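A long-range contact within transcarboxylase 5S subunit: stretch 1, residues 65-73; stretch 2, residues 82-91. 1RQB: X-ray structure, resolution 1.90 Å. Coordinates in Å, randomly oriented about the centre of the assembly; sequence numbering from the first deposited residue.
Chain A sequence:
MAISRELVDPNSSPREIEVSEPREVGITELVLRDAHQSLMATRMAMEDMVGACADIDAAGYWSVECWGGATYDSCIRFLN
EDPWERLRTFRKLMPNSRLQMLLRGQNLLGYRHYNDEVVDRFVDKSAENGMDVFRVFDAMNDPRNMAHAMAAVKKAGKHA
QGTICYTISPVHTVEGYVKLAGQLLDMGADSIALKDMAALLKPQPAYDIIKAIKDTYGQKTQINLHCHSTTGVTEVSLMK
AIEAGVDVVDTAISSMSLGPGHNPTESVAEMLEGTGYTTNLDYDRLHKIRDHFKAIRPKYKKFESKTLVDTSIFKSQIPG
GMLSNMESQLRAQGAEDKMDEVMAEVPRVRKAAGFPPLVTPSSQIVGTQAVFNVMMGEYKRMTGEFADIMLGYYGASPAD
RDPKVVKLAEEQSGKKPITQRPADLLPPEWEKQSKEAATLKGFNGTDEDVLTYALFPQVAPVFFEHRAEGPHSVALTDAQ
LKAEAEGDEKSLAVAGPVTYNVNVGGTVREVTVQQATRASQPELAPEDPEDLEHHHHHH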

# COMPACT_ATOMS: atom_id res chain seq x y z
N GLU A 65 13.29 -0.39 16.46
CA GLU A 65 14.39 -1.13 15.83
C GLU A 65 15.36 -0.09 15.27
O GLU A 65 14.96 0.76 14.48
N CYS A 66 16.63 -0.13 15.68
CA CYS A 66 17.54 0.92 15.21
C CYS A 66 18.96 0.41 14.99
O CYS A 66 19.87 1.21 14.79
N TRP A 67 19.17 -0.90 14.99
CA TRP A 67 20.55 -1.37 14.82
C TRP A 67 20.55 -2.80 14.27
O TRP A 67 19.52 -3.48 14.25
N GLY A 68 21.71 -3.24 13.81
CA GLY A 68 21.81 -4.59 13.28
C GLY A 68 21.37 -4.65 11.84
O GLY A 68 21.24 -3.63 11.17
N GLY A 69 21.11 -5.86 11.36
CA GLY A 69 20.73 -6.01 9.97
C GLY A 69 21.91 -5.56 9.14
O GLY A 69 23.06 -5.75 9.53
N ALA A 70 21.64 -4.90 8.02
CA ALA A 70 22.70 -4.44 7.11
C ALA A 70 23.21 -3.05 7.49
O ALA A 70 24.08 -2.51 6.81
N THR A 71 22.73 -2.46 8.58
CA THR A 71 23.16 -1.10 8.91
C THR A 71 24.62 -1.04 9.36
O THR A 71 25.28 -0.02 9.17
N TYR A 72 25.14 -2.10 9.97
CA TYR A 72 26.54 -2.07 10.42
C TYR A 72 27.43 -1.93 9.18
O TYR A 72 28.27 -1.04 9.08
N ASP A 73 27.21 -2.81 8.21
CA ASP A 73 27.96 -2.79 6.95
C ASP A 73 27.81 -1.42 6.26
O ASP A 73 28.80 -0.84 5.81
N ASP A 82 30.89 5.18 12.39
CA ASP A 82 31.15 4.07 13.31
C ASP A 82 29.78 3.60 13.83
O ASP A 82 29.07 4.36 14.49
N PRO A 83 29.40 2.34 13.55
CA PRO A 83 28.10 1.81 14.00
C PRO A 83 27.91 1.90 15.51
O PRO A 83 26.80 2.07 16.00
N TRP A 84 29.00 1.77 16.26
CA TRP A 84 28.91 1.82 17.73
C TRP A 84 28.58 3.25 18.18
O TRP A 84 27.91 3.45 19.19
N GLU A 85 29.04 4.25 17.44
CA GLU A 85 28.72 5.64 17.81
C GLU A 85 27.24 5.90 17.53
O GLU A 85 26.58 6.64 18.25
N ARG A 86 26.72 5.29 16.47
CA ARG A 86 25.30 5.46 16.13
C ARG A 86 24.44 4.86 17.25
O ARG A 86 23.46 5.46 17.69
N LEU A 87 24.82 3.67 17.72
CA LEU A 87 24.09 3.01 18.80
C LEU A 87 24.14 3.88 20.06
O LEU A 87 23.13 4.08 20.73
N ARG A 88 25.33 4.38 20.41
CA ARG A 88 25.44 5.22 21.61
C ARG A 88 24.55 6.47 21.48
O ARG A 88 23.90 6.88 22.44
N THR A 89 24.53 7.06 20.30
CA THR A 89 23.73 8.27 20.07
C THR A 89 22.24 7.95 20.22
O THR A 89 21.51 8.70 20.88
N PHE A 90 21.79 6.85 19.64
CA PHE A 90 20.38 6.47 19.75
C PHE A 90 20.01 6.23 21.21
O PHE A 90 18.92 6.59 21.65
N ARG A 91 20.91 5.61 21.97
CA ARG A 91 20.64 5.30 23.38
C ARG A 91 20.44 6.60 24.17
O ARG A 91 19.59 6.69 25.05

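Stretch 1 leaves a strand, turns a corner at Trp-67 and enters a helix at Thr-71, while stretch 2 presents one side of the helix that starts at Pro-83. Together they bury 524 Å², summed over both sides, and most of that surface is aromatic or aliphatic.

Glu-65 lies out of reach, its extended side chain engaged elsewhere in the structure. The contact begins with Cys-66, whose CA-to-CB bond points toward the helix. In the p rotamer its CB lies 3.6 Å from CD1 of Phe-90, and its SG sits 4.8 Å from the centroid of that ring in an oblique sulfur-aromatic approach. A small, polarizable side chain fits well here, where the two backbones are 7.7 Å apart between the CA atoms of Cys-66 and Phe-90. Phe-90 (chi1 m) also brings CE1 to 3.5 Å from Cys-66 O. That carbonyl is not left without a polar partner: a water donates to Cys-66 O at 2.9 Å and accepts from Arg-86 NH1 at 2.9 Å, tying strand to helix.

Trp-67 is the centre of the packing and, with 120 Å² covered, contributes the largest area of any residue. Its chi1 of -146° lies between the usual wells, and its CA-to-CB bond points toward the helix. Its NE1 donates to Pro-83 O at 2.9 Å, an acceptor near the plane of the ring at its edge. The same carbonyl also accepts the helical bond from Leu-87 N, 3.1 Å from Pro-83 O, so the indole adds a second donor to a helix carbonyl. Over one face of the indole lies Leu-87 (chi1 t, chi2 p), with CD2 3.9 Å from the centroid of the six-membered ring and almost exactly on its normal. The indole edge meets the face of Trp-84, the six-membered rings having centroids 4.9 Å apart and planes at 61°. A large, flat side chain with one N-H thus serves both the polar and the apolar contacts.

Gly-68 and Gly-69 make no contact but shape the type II' turn from Gly-68 to Thr-71. At Gly-68 the backbone angles would jam a CB against the preceding carbonyl O; at Gly-69 the positive phi favours glycine. Ala-70 also stays clear of the helix. Thr-71 (p) directs its OG1 back to Gly-68 O, at 2.7 Å, reinforcing the turn, while its CB packs 4.0 Å from Arg-86 NH1.

Tyr-72 (chi1 t) starts sideways, but its end comes nearer to the helix. Pro-83 covers one face of the ring, its CG 3.7 Å from the centroid in a CH-pi contact. Rigid and compact, proline suits both this face and the first turn of a helix. Tyr-72 OH accepts from Trp-84 NE1 at 2.8 Å, while the ring edge meets the face of Trp-84 in an offset pair with perpendicular planes. Asp-73 points away, its carboxylate bonded elsewhere in the structure.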

# COMPACT_ATOMS: atom_id res chain seq x y z
CB GLU A 65 13.85 -2.05 14.72
CG GLU A 65 14.90 -3.06 14.25
CD GLU A 65 14.51 -3.74 12.95
OE1 GLU A 65 14.42 -4.99 12.93
OE2 GLU A 65 14.31 -3.03 11.95
CB CYS A 66 17.58 2.05 16.24
SG CYS A 66 18.11 1.46 17.87
CB TRP A 67 21.29 -1.31 16.17
CG TRP A 67 22.77 -0.97 16.05
CD1 TRP A 67 23.30 0.15 15.49
CD2 TRP A 67 23.87 -1.74 16.55
NE1 TRP A 67 24.68 0.13 15.61
CE2 TRP A 67 25.06 -1.02 16.25
CE3 TRP A 67 23.98 -2.98 17.21
CZ2 TRP A 67 26.33 -1.48 16.60
CZ3 TRP A 67 25.26 -3.45 17.56
CH2 TRP A 67 26.41 -2.69 17.25
CB ALA A 70 22.15 -4.40 5.67
CB THR A 71 22.29 -0.44 10.00
OG1 THR A 71 22.42 -1.15 11.23
CG2 THR A 71 20.83 -0.40 9.56
CB TYR A 72 26.87 -3.36 11.18
CG TYR A 72 28.09 -3.30 12.08
CD1 TYR A 72 27.95 -3.30 13.47
CD2 TYR A 72 29.38 -3.31 11.54
CE1 TYR A 72 29.06 -3.33 14.31
CE2 TYR A 72 30.51 -3.34 12.38
CZ TYR A 72 30.34 -3.36 13.76
OH TYR A 72 31.43 -3.42 14.59
CB ASP A 73 27.44 -3.87 6.01
CG ASP A 73 28.05 -3.77 4.61
OD1 ASP A 73 29.19 -4.24 4.43
OD2 ASP A 73 27.40 -3.20 3.71
CB ASP A 82 32.01 4.53 14.49
CG ASP A 82 32.54 3.37 15.32
OD1 ASP A 82 31.82 2.35 15.43
OD2 ASP A 82 33.66 3.48 15.87
CB PRO A 83 28.13 0.35 13.53
CG PRO A 83 29.19 0.31 12.47
CD PRO A 83 30.23 1.29 12.94
CB TRP A 84 30.21 1.31 18.36
CG TRP A 84 30.49 -0.15 18.02
CD1 TRP A 84 31.29 -0.61 17.01
CD2 TRP A 84 29.94 -1.31 18.65
NE1 TRP A 84 31.27 -1.98 16.98
CE2 TRP A 84 30.45 -2.44 17.98
CE3 TRP A 84 29.06 -1.51 19.73
CZ2 TRP A 84 30.11 -3.75 18.34
CZ3 TRP A 84 28.73 -2.81 20.10
CH2 TRP A 84 29.25 -3.92 19.40
CB GLU A 85 29.59 6.62 17.01
CG GLU A 85 29.32 8.08 17.32
CD GLU A 85 29.77 8.49 18.72
OE1 GLU A 85 29.64 9.70 19.04
OE2 GLU A 85 30.24 7.62 19.48
CB ARG A 86 24.96 4.78 14.80
CG ARG A 86 23.46 4.79 14.47
CD ARG A 86 23.11 4.08 13.15
NE ARG A 86 23.58 4.81 11.97
CZ ARG A 86 23.19 4.55 10.72
NH1 ARG A 86 22.32 3.58 10.48
NH2 ARG A 86 23.64 5.30 9.72
CB LEU A 87 24.67 1.63 19.10
CG LEU A 87 24.13 0.89 20.33
CD1 LEU A 87 22.60 0.78 20.26
CD2 LEU A 87 24.76 -0.49 20.41
CB ARG A 88 26.89 5.63 21.87
CG ARG A 88 27.69 4.50 22.51
CD ARG A 88 29.11 4.92 22.87
NE ARG A 88 29.99 5.01 21.71
CZ ARG A 88 30.79 4.02 21.32
NH1 ARG A 88 30.80 2.88 21.99
NH2 ARG A 88 31.58 4.17 20.27
CB THR A 89 24.00 8.86 18.67
OG1 THR A 89 25.38 9.24 18.58
CG2 THR A 89 23.14 10.09 18.43
CB PHE A 90 20.10 5.20 18.94
CG PHE A 90 19.92 5.45 17.46
CD1 PHE A 90 20.26 4.46 16.54
CD2 PHE A 90 19.37 6.63 16.99
CE1 PHE A 90 20.06 4.66 15.16
CE2 PHE A 90 19.17 6.84 15.61
CZ PHE A 90 19.52 5.84 14.70
CB ARG A 91 21.82 4.54 23.99
CG ARG A 91 21.72 4.22 25.48
CD ARG A 91 20.61 3.23 25.82
NE ARG A 91 19.25 3.74 25.64
CZ ARG A 91 18.17 2.96 25.69
NH1 ARG A 91 18.31 1.65 25.89
NH2 ARG A 91 16.96 3.48 25.57
O HOH W 1 20.28 2.30 12.13